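Local coordinates for oxetanocin-like protein (Pyrococcus furiosus, PDB 1XX7) that probably hydrolyses 2'-deoxyribonucleoside 5'-monophosphates to the deoxyribonucleoside and phosphate, as a metal-dependent HD-domain phosphohydrolase that forms homodimers, at the interface of chains A and B and the interface of chains A and C. Sequence-based numbering; all coordinates share one arbitrary frame. Chains: chain A/B/C, oxetanocin-like protein.

Contact 1: the interface of chains A and B. Residues chain A 25, 28-29, 85-86; chain B 22-23, 81-83.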
ATOM      1  N   MET A  25      -8.602   0.326 -13.124  1.00 20.74           N
ATOM      2  CA  MET A  25      -7.826   1.542 -13.470  1.00 25.22           C
ATOM      3  C   MET A  25      -8.577   2.849 -13.270  1.00 20.54           C
ATOM      4  O   MET A  25      -7.983   3.839 -12.865  1.00 21.18           O
ATOM      5  CB  MET A  25      -7.272   1.468 -14.909  1.00 28.01           C
ATOM      6  CG  MET A  25      -6.052   0.565 -15.047  1.00 34.93           C
ATOM      7  SD  MET A  25      -4.494   1.133 -14.226  1.00 40.07           S
ATOM      8  CE  MET A  25      -4.631   2.838 -14.385  1.00 32.60           C
ATOM      9  N   LEU A  28      -7.919   4.065  -9.894  1.00 17.39           N
ATOM     10  CA  LEU A  28      -6.534   4.313  -9.639  1.00 21.46           C
ATOM     11  C   LEU A  28      -6.117   5.664 -10.196  1.00 22.08           C
ATOM     12  O   LEU A  28      -5.433   6.461  -9.527  1.00 19.81           O
ATOM     13  CB  LEU A  28      -5.728   3.156 -10.228  1.00 24.72           C
ATOM     14  CG  LEU A  28      -4.216   3.080 -10.196  1.00 27.58           C
ATOM     15  CD1 LEU A  28      -3.711   1.663 -10.479  1.00 24.69           C
ATOM     16  CD2 LEU A  28      -3.647   4.070 -11.221  1.00 30.58           C
ATOM     17  N   ILE A  29      -6.590   5.926 -11.399  1.00 24.40           N
ATOM     18  CA  ILE A  29      -6.360   7.173 -12.072  1.00 28.46           C
ATOM     19  C   ILE A  29      -7.072   8.375 -11.395  1.00 28.01           C
ATOM     20  O   ILE A  29      -6.573   9.480 -11.457  1.00 27.15           O
ATOM     21  CB  ILE A  29      -6.743   7.048 -13.567  1.00 32.64           C
ATOM     22  CG1 ILE A  29      -5.780   6.047 -14.240  1.00 33.07           C
ATOM     23  CG2 ILE A  29      -6.623   8.403 -14.256  1.00 36.26           C
ATOM     24  CD1 ILE A  29      -6.154   5.610 -15.575  1.00 34.26           C
ATOM     25  N   LEU A  85      -8.583  -1.433 -19.364  1.00 23.96           N
ATOM     26  CA  LEU A  85      -8.404  -0.161 -20.035  1.00 25.11           C
ATOM     27  C   LEU A  85      -9.433   0.868 -19.533  1.00 23.20           C
ATOM     28  O   LEU A  85     -10.649   0.603 -19.517  1.00 22.97           O
ATOM     29  CB  LEU A  85      -8.449  -0.327 -21.555  1.00 29.06           C
ATOM     30  CG  LEU A  85      -7.355  -1.262 -22.078  1.00 31.90           C
ATOM     31  CD1 LEU A  85      -7.475  -1.460 -23.591  1.00 34.73           C
ATOM     32  CD2 LEU A  85      -5.978  -0.761 -21.719  1.00 32.15           C
ATOM     33  N   PRO A  86      -8.934   2.022 -19.046  1.00 23.25           N
ATOM     34  CA  PRO A  86      -9.850   3.068 -18.587  1.00 24.89           C
ATOM     35  C   PRO A  86     -10.550   3.735 -19.761  1.00 27.73           C
ATOM     36  O   PRO A  86     -10.175   3.505 -20.935  1.00 22.86           O
ATOM     37  CB  PRO A  86      -8.922   4.052 -17.838  1.00 23.44           C
ATOM     38  CG  PRO A  86      -7.536   3.818 -18.428  1.00 23.94           C
ATOM     39  CD  PRO A  86      -7.506   2.409 -18.909  1.00 20.73           C
TER
ATOM     40  N   ILE B  22      -0.143   5.908 -12.370  1.00 18.42           N
ATOM     41  CA  ILE B  22      -0.230   4.838 -13.350  1.00 21.59           C
ATOM     42  C   ILE B  22       0.977   3.909 -13.185  1.00 19.86           C
ATOM     43  O   ILE B  22       2.138   4.338 -13.305  1.00 21.05           O
ATOM     44  CB  ILE B  22      -0.371   5.422 -14.795  1.00 22.91           C
ATOM     45  CG1 ILE B  22      -1.804   5.988 -14.937  1.00 22.45           C
ATOM     46  CG2 ILE B  22      -0.140   4.370 -15.830  1.00 26.38           C
ATOM     47  CD1 ILE B  22      -1.983   6.870 -16.105  1.00 20.12           C
ATOM     48  N   PRO B  23       0.702   2.631 -12.887  1.00 20.83           N
ATOM     49  CA  PRO B  23       1.782   1.739 -12.655  1.00 18.39           C
ATOM     50  C   PRO B  23       2.423   1.198 -13.949  1.00 18.40           C
ATOM     51  O   PRO B  23       1.768   1.061 -15.012  1.00 19.87           O
ATOM     52  CB  PRO B  23       1.133   0.619 -11.813  1.00 19.29           C
ATOM     53  CG  PRO B  23      -0.255   0.579 -12.241  1.00 20.21           C
ATOM     54  CD  PRO B  23      -0.613   1.952 -12.749  1.00 21.77           C
ATOM     55  N   ILE B  81      -2.980   8.719 -20.761  1.00 18.42           N
ATOM     56  CA  ILE B  81      -4.298   8.442 -21.375  1.00 20.57           C
ATOM     57  C   ILE B  81      -4.532   6.964 -21.724  1.00 20.94           C
ATOM     58  O   ILE B  81      -5.637   6.423 -21.541  1.00 19.48           O
ATOM     59  CB  ILE B  81      -4.485   9.303 -22.687  1.00 23.34           C
ATOM     60  CG1 ILE B  81      -4.625  10.778 -22.294  1.00 27.62           C
ATOM     61  CG2 ILE B  81      -5.722   8.822 -23.504  1.00 20.69           C
ATOM     62  CD1 ILE B  81      -3.776  11.669 -23.065  1.00 33.33           C
ATOM     63  N   ILE B  82      -3.500   6.340 -22.265  1.00 20.46           N
ATOM     64  CA  ILE B  82      -3.560   4.964 -22.745  1.00 22.95           C
ATOM     65  C   ILE B  82      -3.278   3.938 -21.603  1.00 23.98           C
ATOM     66  O   ILE B  82      -3.714   2.784 -21.692  1.00 24.48           O
ATOM     67  CB  ILE B  82      -2.516   4.792 -23.910  1.00 26.00           C
ATOM     68  CG1 ILE B  82      -2.906   5.667 -25.113  1.00 27.55           C
ATOM     69  CG2 ILE B  82      -2.331   3.323 -24.316  1.00 25.65           C
ATOM     70  CD1 ILE B  82      -4.264   5.332 -25.694  1.00 26.36           C
ATOM     71  N   THR B  83      -2.609   4.416 -20.537  1.00 27.43           N
ATOM     72  CA  THR B  83      -1.947   3.602 -19.454  1.00 25.68           C
ATOM     73  C   THR B  83      -0.722   2.894 -20.061  1.00 26.29           C
ATOM     74  O   THR B  83      -0.466   3.042 -21.238  1.00 23.21           O
ATOM     75  CB  THR B  83      -2.892   2.564 -18.718  1.00 22.86           C
ATOM     76  OG1 THR B  83      -3.150   1.477 -19.578  1.00 13.53           O
ATOM     77  CG2 THR B  83      -4.212   3.165 -18.328  1.00 25.06           C
TER
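B:Thr83 pushes its methyl carbon CG2 into the proline ring of A:Pro86, tip to tip, and lies 3.4 Å from the ring carbon CG. CD of the same ring is equally near, a tight fit for carbon against carbon. The terminal methyl CE of A:Met25 closes on that methyl from another direction, 4.0 Å from B:Thr83 CG2; the methionine chain reaches it by bending at both chi2 and chi3 (-68° and -33°). Further along helix 25-30 the packing is aliphatic. A:Leu28, with CG anti to its backbone N (chi1 178°), meets B:Pro23 end to end through both methyl branches, and its CD1 is 3.9 Å from B:Pro23 CD. A:Ile29 and B:Ile22 cross obliquely, CG1 of A:Ile29 touching CG1 of B:Ile22 at 4.0 Å.

No polar pair spans this patch. The hydroxyl OG1 of B:Thr83 turns back on its own chain and bonds B:Ile82 O at 2.5 Å, lying in the plane of that carbonyl, where a lone pair points. This internal bond is likely to fix the rotation and so hold the methyl toward chain A. The structure alone does not show whether this is the homodimer interface. The patch, with its two-fold twin, is a small apolar seam joining chains A and B in the deposited assembly.

Contact 2: the interface of chains A and C. Residues chain A 19-20, 37, 39-40, 42-43; chain C 39-40, 43.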
ATOM      1  N   LEU A  19      -5.696 -11.506 -12.499  1.00 18.54           N
ATOM      2  CA  LEU A  19      -6.785 -10.635 -12.064  1.00 16.90           C
ATOM      3  C   LEU A  19      -6.733 -10.272 -10.625  1.00 16.20           C
ATOM      4  O   LEU A  19      -7.374  -9.299 -10.244  1.00 13.03           O
ATOM      5  CB  LEU A  19      -8.160 -11.251 -12.335  1.00 18.97           C
ATOM      6  CG  LEU A  19      -8.547 -11.577 -13.773  1.00 21.58           C
ATOM      7  CD1 LEU A  19     -10.069 -11.850 -13.845  1.00 21.71           C
ATOM      8  CD2 LEU A  19      -8.168 -10.502 -14.700  1.00 21.39           C
ATOM      9  N   LYS A  20      -5.989 -11.042  -9.800  1.00 15.41           N
ATOM     10  CA  LYS A  20      -5.845 -10.678  -8.386  1.00 15.02           C
ATOM     11  C   LYS A  20      -4.968  -9.449  -8.211  1.00 11.28           C
ATOM     12  O   LYS A  20      -5.049  -8.771  -7.198  1.00 14.80           O
ATOM     13  CB  LYS A  20      -5.286 -11.802  -7.533  1.00 14.53           C
ATOM     14  CG  LYS A  20      -6.176 -13.054  -7.470  1.00 12.92           C
ATOM     15  CD  LYS A  20      -5.553 -14.051  -6.503  1.00 14.45           C
ATOM     16  CE  LYS A  20      -6.180 -15.455  -6.536  1.00 14.14           C
ATOM     17  NZ  LYS A  20      -5.675 -16.259  -5.345  1.00 12.44           N
ATOM     18  N   SER A  37      -8.896  -4.878  -7.207  1.00 17.74           N
ATOM     19  CA  SER A  37      -8.462  -5.588  -8.356  1.00 16.09           C
ATOM     20  C   SER A  37      -9.653  -6.003  -9.235  1.00 13.43           C
ATOM     21  O   SER A  37     -10.844  -5.882  -8.843  1.00 11.38           O
ATOM     22  CB  SER A  37      -7.651  -6.805  -7.908  1.00 17.98           C
ATOM     23  OG  SER A  37      -8.489  -7.813  -7.363  1.00 19.30           O
ATOM     24  N   ALA A  39     -10.266  -9.065 -10.031  1.00 16.15           N
ATOM     25  CA  ALA A  39     -10.822 -10.212  -9.352  1.00 17.48           C
ATOM     26  C   ALA A  39     -11.770  -9.832  -8.218  1.00 16.18           C
ATOM     27  O   ALA A  39     -12.779 -10.490  -8.033  1.00 17.58           O
ATOM     28  CB  ALA A  39      -9.737 -11.059  -8.835  1.00 19.25           C
ATOM     29  N   ASP A  40     -11.409  -8.816  -7.439  1.00 15.91           N
ATOM     30  CA  ASP A  40     -12.269  -8.231  -6.385  1.00 16.48           C
ATOM     31  C   ASP A  40     -13.641  -7.858  -6.994  1.00 15.86           C
ATOM     32  O   ASP A  40     -14.709  -8.203  -6.484  1.00 12.47           O
ATOM     33  CB  ASP A  40     -11.616  -6.951  -5.821  1.00 19.68           C
ATOM     34  CG  ASP A  40     -10.540  -7.214  -4.768  1.00 22.13           C
ATOM     35  OD1 ASP A  40     -10.675  -8.231  -3.994  1.00 20.55           O
ATOM     36  OD2 ASP A  40      -9.549  -6.389  -4.731  1.00 14.08           O
ATOM     37  N   SER A  42     -14.834  -8.742 -10.025  1.00 14.96           N
ATOM     38  CA  SER A  42     -15.466  -9.894 -10.646  1.00 18.95           C
ATOM     39  C   SER A  42     -16.120 -10.856  -9.680  1.00 20.13           C
ATOM     40  O   SER A  42     -17.158 -11.471 -10.024  1.00 19.82           O
ATOM     41  CB  SER A  42     -14.464 -10.679 -11.491  1.00 18.22           C
ATOM     42  OG  SER A  42     -14.016  -9.919 -12.571  1.00 22.67           O
ATOM     43  N   TYR A  43     -15.524 -10.996  -8.501  1.00 18.76           N
ATOM     44  CA  TYR A  43     -16.163 -11.688  -7.395  1.00 17.19           C
ATOM     45  C   TYR A  43     -17.541 -11.123  -7.048  1.00 20.23           C
ATOM     46  O   TYR A  43     -18.531 -11.894  -6.918  1.00 16.40           O
ATOM     47  CB  TYR A  43     -15.321 -11.680  -6.108  1.00 17.34           C
ATOM     48  CG  TYR A  43     -16.162 -12.242  -5.014  1.00 15.53           C
ATOM     49  CD1 TYR A  43     -16.472 -13.610  -5.002  1.00 18.39           C
ATOM     50  CD2 TYR A  43     -16.761 -11.441  -4.105  1.00 12.34           C
ATOM     51  CE1 TYR A  43     -17.321 -14.143  -4.056  1.00 17.04           C
ATOM     52  CE2 TYR A  43     -17.632 -11.971  -3.136  1.00 12.97           C
ATOM     53  CZ  TYR A  43     -17.892 -13.334  -3.139  1.00 16.90           C
ATOM     54  OH  TYR A  43     -18.744 -13.894  -2.239  1.00 18.23           O
TER
ATOM     55  N   ALA C  39     -11.961 -11.901  -1.401  1.00 15.35           N
ATOM     56  CA  ALA C  39     -12.624 -11.801  -2.689  1.00 13.48           C
ATOM     57  C   ALA C  39     -11.746 -12.244  -3.837  1.00 12.91           C
ATOM     58  O   ALA C  39     -12.219 -12.937  -4.750  1.00 13.92           O
ATOM     59  CB  ALA C  39     -13.096 -10.389  -2.927  1.00 18.24           C
ATOM     60  N   ASP C  40     -10.477 -11.837  -3.818  1.00 15.76           N
ATOM     61  CA  ASP C  40      -9.478 -12.311  -4.824  1.00 16.53           C
ATOM     62  C   ASP C  40      -9.472 -13.857  -4.823  1.00 15.97           C
ATOM     63  O   ASP C  40      -9.575 -14.513  -5.826  1.00 17.61           O
ATOM     64  CB  ASP C  40      -8.076 -11.825  -4.438  1.00 16.47           C
ATOM     65  CG  ASP C  40      -7.790 -10.399  -4.826  1.00 18.19           C
ATOM     66  OD1 ASP C  40      -8.270  -9.950  -5.876  1.00 19.74           O
ATOM     67  OD2 ASP C  40      -7.045  -9.717  -4.082  1.00 19.17           O
ATOM     68  N   TYR C  43     -12.816 -15.409  -5.995  1.00 17.08           N
ATOM     69  CA  TYR C  43     -12.951 -15.265  -7.424  1.00 14.73           C
ATOM     70  C   TYR C  43     -12.314 -16.502  -8.113  1.00 16.79           C
ATOM     71  O   TYR C  43     -12.932 -17.121  -8.942  1.00 17.34           O
ATOM     72  CB  TYR C  43     -12.275 -13.981  -8.016  1.00 16.07           C
ATOM     73  CG  TYR C  43     -12.279 -14.154  -9.522  1.00 16.20           C
ATOM     74  CD1 TYR C  43     -13.485 -14.084 -10.238  1.00 16.34           C
ATOM     75  CD2 TYR C  43     -11.139 -14.536 -10.207  1.00 14.59           C
ATOM     76  CE1 TYR C  43     -13.526 -14.336 -11.605  1.00 18.54           C
ATOM     77  CE2 TYR C  43     -11.170 -14.779 -11.574  1.00 16.47           C
ATOM     78  CZ  TYR C  43     -12.372 -14.697 -12.265  1.00 16.17           C
ATOM     79  OH  TYR C  43     -12.397 -14.961 -13.624  1.00 17.42           O
TER
HETATM   80  O   HOH W   1      -7.455  -7.215  -3.892  1.00 17.12           O
HETATM   81  O   HOH W   2      -4.132  -9.412  -4.725  1.00 20.10           O
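The carboxylate oxygen OD1 of C:Asp40 accepts a hydrogen bond from the hydroxyl OG of A:Ser37 at 2.6 Å, on its syn side, facing OD2. A:Ser37 OG sits between its backbone N and carbonyl carbon (chi1 73°), and there it also accepts a bond from the backbone N of A:Asp40, near the start of helix 38-58. In return A:Asp40 OD2 receives the backbone N of A:Ser37 at 3.0 Å, on its anti side and 22° out of the carboxylate plane. This reciprocal helix-capping pair positions the serine for the partner chain.

The carboxylates of A:Asp40 and C:Asp40 cross with planes 25° apart. Water 1 lies very close to both OD2 atoms, a bridge to be read with caution. Water 2 links C:Asp40 OD2 to the carbonyl oxygen of A:Lys20, whose extended chain crosses C:Asp40.

The site is a two-fold packing of helix 38-58 against its copy, plausibly part of the homodimer interface. The methyl of A:Ala39 packs on C:Tyr43 CB, and C:Ala39 makes the twin contact with A:Tyr43. Over one face of the C:Tyr43 ring lie A:Ser42 CB, 3.8 Å from C:Tyr43 CD1, and, toward the hydroxyl, A:Leu19 CD1, 3.9 Å from C:Tyr43 CE2.

Contact 3: the interface of chains A and C. Residues chain A 44, 138, 141-142, 180; chain C 10, 13-14, 17, 21.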
ATOM      1  N   ARG A  44     -17.618  -9.808  -6.806  1.00 19.79           N
ATOM      2  CA  ARG A  44     -18.914  -9.215  -6.392  1.00 16.96           C
ATOM      3  C   ARG A  44     -19.922  -9.154  -7.540  1.00 17.48           C
ATOM      4  O   ARG A  44     -21.146  -9.219  -7.304  1.00 21.49           O
ATOM      5  CB  ARG A  44     -18.793  -7.859  -5.702  1.00 15.03           C
ATOM      6  CG  ARG A  44     -20.026  -7.570  -4.865  1.00 15.08           C
ATOM      7  CD  ARG A  44     -19.893  -6.442  -3.905  1.00 13.34           C
ATOM      8  NE  ARG A  44     -19.715  -5.182  -4.599  1.00 16.30           N
ATOM      9  CZ  ARG A  44     -19.625  -3.996  -4.008  1.00 14.82           C
ATOM     10  NH1 ARG A  44     -19.797  -3.878  -2.699  1.00 17.65           N
ATOM     11  NH2 ARG A  44     -19.423  -2.921  -4.747  1.00 20.05           N
ATOM     12  N   ILE A 138     -21.869   1.044  -6.719  1.00 17.51           N
ATOM     13  CA  ILE A 138     -21.835   0.839  -5.286  1.00 19.13           C
ATOM     14  C   ILE A 138     -20.403   0.987  -4.760  1.00 14.40           C
ATOM     15  O   ILE A 138     -20.215   1.546  -3.693  1.00 16.54           O
ATOM     16  CB  ILE A 138     -22.455  -0.517  -4.870  1.00 21.72           C
ATOM     17  CG1 ILE A 138     -23.954  -0.542  -5.173  1.00 22.80           C
ATOM     18  CG2 ILE A 138     -22.265  -0.754  -3.373  1.00 20.49           C
ATOM     19  CD1 ILE A 138     -24.609  -1.985  -5.128  1.00 22.85           C
ATOM     20  N   TYR A 141     -19.715   4.704  -4.370  1.00 17.96           N
ATOM     21  CA  TYR A 141     -20.260   5.122  -3.078  1.00 18.16           C
ATOM     22  C   TYR A 141     -19.346   4.696  -1.885  1.00 20.63           C
ATOM     23  O   TYR A 141     -19.055   5.474  -0.995  1.00 19.99           O
ATOM     24  CB  TYR A 141     -21.687   4.565  -2.943  1.00 23.73           C
ATOM     25  CG  TYR A 141     -22.204   4.538  -1.533  1.00 23.61           C
ATOM     26  CD1 TYR A 141     -22.746   5.691  -0.940  1.00 24.05           C
ATOM     27  CD2 TYR A 141     -22.128   3.379  -0.783  1.00 22.68           C
ATOM     28  CE1 TYR A 141     -23.198   5.678   0.357  1.00 24.40           C
ATOM     29  CE2 TYR A 141     -22.582   3.349   0.543  1.00 26.98           C
ATOM     30  CZ  TYR A 141     -23.119   4.494   1.100  1.00 25.86           C
ATOM     31  OH  TYR A 141     -23.558   4.459   2.397  1.00 28.25           O
ATOM     32  N   GLU A 142     -18.862   3.457  -1.897  1.00 24.16           N
ATOM     33  CA  GLU A 142     -17.941   2.990  -0.853  1.00 20.07           C
ATOM     34  C   GLU A 142     -16.663   3.800  -0.873  1.00 17.90           C
ATOM     35  O   GLU A 142     -16.174   4.136   0.176  1.00 14.17           O
ATOM     36  CB  GLU A 142     -17.622   1.505  -1.025  1.00 22.80           C
ATOM     37  CG  GLU A 142     -18.879   0.645  -0.806  1.00 25.13           C
ATOM     38  CD  GLU A 142     -18.681  -0.786  -1.147  1.00 23.14           C
ATOM     39  OE1 GLU A 142     -18.178  -1.560  -0.317  1.00 34.53           O
ATOM     40  OE2 GLU A 142     -19.007  -1.148  -2.250  1.00 25.86           O
ATOM     41  N   LEU A 180     -28.486   6.005  -2.322  1.00 54.76           N
ATOM     42  CA  LEU A 180     -27.157   6.285  -1.773  1.00 53.65           C
ATOM     43  C   LEU A 180     -26.721   7.685  -2.243  1.00 53.47           C
ATOM     44  O   LEU A 180     -25.542   7.959  -2.432  1.00 52.37           O
ATOM     45  CB  LEU A 180     -26.150   5.204  -2.214  1.00 49.94           C
ATOM     46  CG  LEU A 180     -26.519   3.744  -1.917  1.00 47.81           C
ATOM     47  CD1 LEU A 180     -25.623   2.794  -2.670  1.00 47.32           C
ATOM     48  CD2 LEU A 180     -26.498   3.430  -0.438  1.00 47.46           C
TER
ATOM     49  N   ILE C  10     -29.047  -3.854  -0.764  1.00 36.18           N
ATOM     50  CA  ILE C  10     -27.779  -3.174  -0.860  1.00 36.91           C
ATOM     51  C   ILE C  10     -26.865  -3.550   0.319  1.00 31.14           C
ATOM     52  O   ILE C  10     -25.634  -3.504   0.179  1.00 29.66           O
ATOM     53  CB  ILE C  10     -27.982  -1.619  -0.983  1.00 38.80           C
ATOM     54  CG1 ILE C  10     -28.615  -1.283  -2.310  1.00 43.15           C
ATOM     55  CG2 ILE C  10     -26.671  -0.869  -1.040  1.00 41.37           C
ATOM     56  N   ILE C  13     -24.908  -6.554  -0.591  1.00 24.31           N
ATOM     57  CA  ILE C  13     -23.856  -6.265  -1.560  1.00 20.49           C
ATOM     58  C   ILE C  13     -22.713  -5.529  -0.856  1.00 18.87           C
ATOM     59  O   ILE C  13     -21.565  -5.730  -1.208  1.00 19.70           O
ATOM     60  CB  ILE C  13     -24.414  -5.454  -2.779  1.00 18.51           C
ATOM     61  CG1 ILE C  13     -25.500  -6.248  -3.510  1.00 21.16           C
ATOM     62  CG2 ILE C  13     -23.310  -5.046  -3.738  1.00 15.53           C
ATOM     63  CD1 ILE C  13     -26.359  -5.374  -4.469  1.00 24.14           C
ATOM     64  N   LEU C  14     -23.044  -4.663   0.115  1.00 19.80           N
ATOM     65  CA  LEU C  14     -22.045  -4.016   0.979  1.00 19.69           C
ATOM     66  C   LEU C  14     -21.312  -5.067   1.828  1.00 23.81           C
ATOM     67  O   LEU C  14     -20.101  -4.982   1.979  1.00 21.97           O
ATOM     68  CB  LEU C  14     -22.683  -2.959   1.884  1.00 21.62           C
ATOM     69  CG  LEU C  14     -23.155  -1.722   1.108  1.00 27.27           C
ATOM     70  CD1 LEU C  14     -23.936  -0.837   2.003  1.00 28.11           C
ATOM     71  CD2 LEU C  14     -21.963  -0.929   0.492  1.00 26.39           C
ATOM     72  N   GLY C  17     -18.893  -6.774  -0.414  1.00 20.01           N
ATOM     73  CA  GLY C  17     -17.798  -5.836  -0.669  1.00 18.67           C
ATOM     74  C   GLY C  17     -16.717  -5.832   0.405  1.00 18.75           C
ATOM     75  O   GLY C  17     -15.592  -5.513   0.123  1.00 20.22           O
ATOM     76  N   ARG C  21     -11.706  -6.101   0.820  1.00 16.34           N
ATOM     77  CA  ARG C  21     -10.765  -5.467   1.744  1.00 16.15           C
ATOM     78  C   ARG C  21     -10.153  -6.401   2.788  1.00 18.94           C
ATOM     79  O   ARG C  21      -9.080  -6.123   3.257  1.00 21.09           O
ATOM     80  CB  ARG C  21     -11.485  -4.330   2.476  1.00 20.11           C
ATOM     81  CG  ARG C  21     -11.938  -3.284   1.517  1.00 23.18           C
ATOM     82  CD  ARG C  21     -12.417  -2.052   2.158  1.00 22.83           C
ATOM     83  NE  ARG C  21     -13.670  -2.209   2.863  1.00 23.72           N
ATOM     84  CZ  ARG C  21     -14.866  -2.353   2.291  1.00 23.84           C
ATOM     85  NH1 ARG C  21     -15.015  -2.451   0.974  1.00 23.58           N
ATOM     86  NH2 ARG C  21     -15.929  -2.490   3.059  1.00 27.68           N
TER
HETATM   87  O   HOH W   3     -16.421  -3.082  -1.705  1.00 18.49           O
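With CG anti to its backbone N (chi1 -159°) and a bend at chi3 (65°), A:Arg44 reaches from helix 38-58 of the HD-domain fold to chain C, where its NH1 donates to the backbone oxygen C:Ile13 O of helix 10-21 at 3.0 Å. That bond is slanted: the nitrogen stands above the carbonyl plane, 49° out of it. One guanidinium face receives the methyl C:Ile13 CG2 toward its rim. Within chain A the arginine grips the carboxylate of A:Glu142, whose chain comes extended from helix 123-145. The grip is end-on: NH1 and NH2 both point at one oxygen, A:Glu142 OE2, which lies 2.9 Å from A:Arg44 NH1 and near the guanidinium plane. An alanine here would remove both donors to A:Glu142 OE2 and the bond to C:Ile13 O, and the carboxylate would probably be freer to turn away from C:Arg21.

The other carboxylate oxygen, A:Glu142 OE1, forms a long salt bridge of 3.5 Å with C:Arg21 NH1, the two flat groups standing almost perpendicular. Water 3 connects the same oxygen to the carbonyl of C:Gly17.

Beside the charged group, C:Leu14 runs antiparallel alongside A:Glu142, with C:Leu14 CD2 3.7 Å from the carboxyl carbon A:Glu142 CD. The same methyl touches A:Ile138 CG2. At a right angle to C:Ile13, A:Ile138 sets its CD1 3.6 Å from C:Ile13 CG2.

Contacts 2 and 3 belong to one two-fold interface between chains A and C, their C-alpha centres about 14 Å apart. They share helix 38-58 of chain A, which carries A:Tyr43 in contact 2 and the neighbouring A:Arg44 in contact 3. Contact 1 joins chain A to chain B instead, its centre about 18 Å from contact 2 and 22 Å from contact 3. Chain A thus meets two partners through separate surfaces. The A–C pairing, polar as well as apolar, is a plausible candidate for the homodimer, whereas the A–B contact, apolar in the patch described, may serve to join dimers into the deposited hexamer.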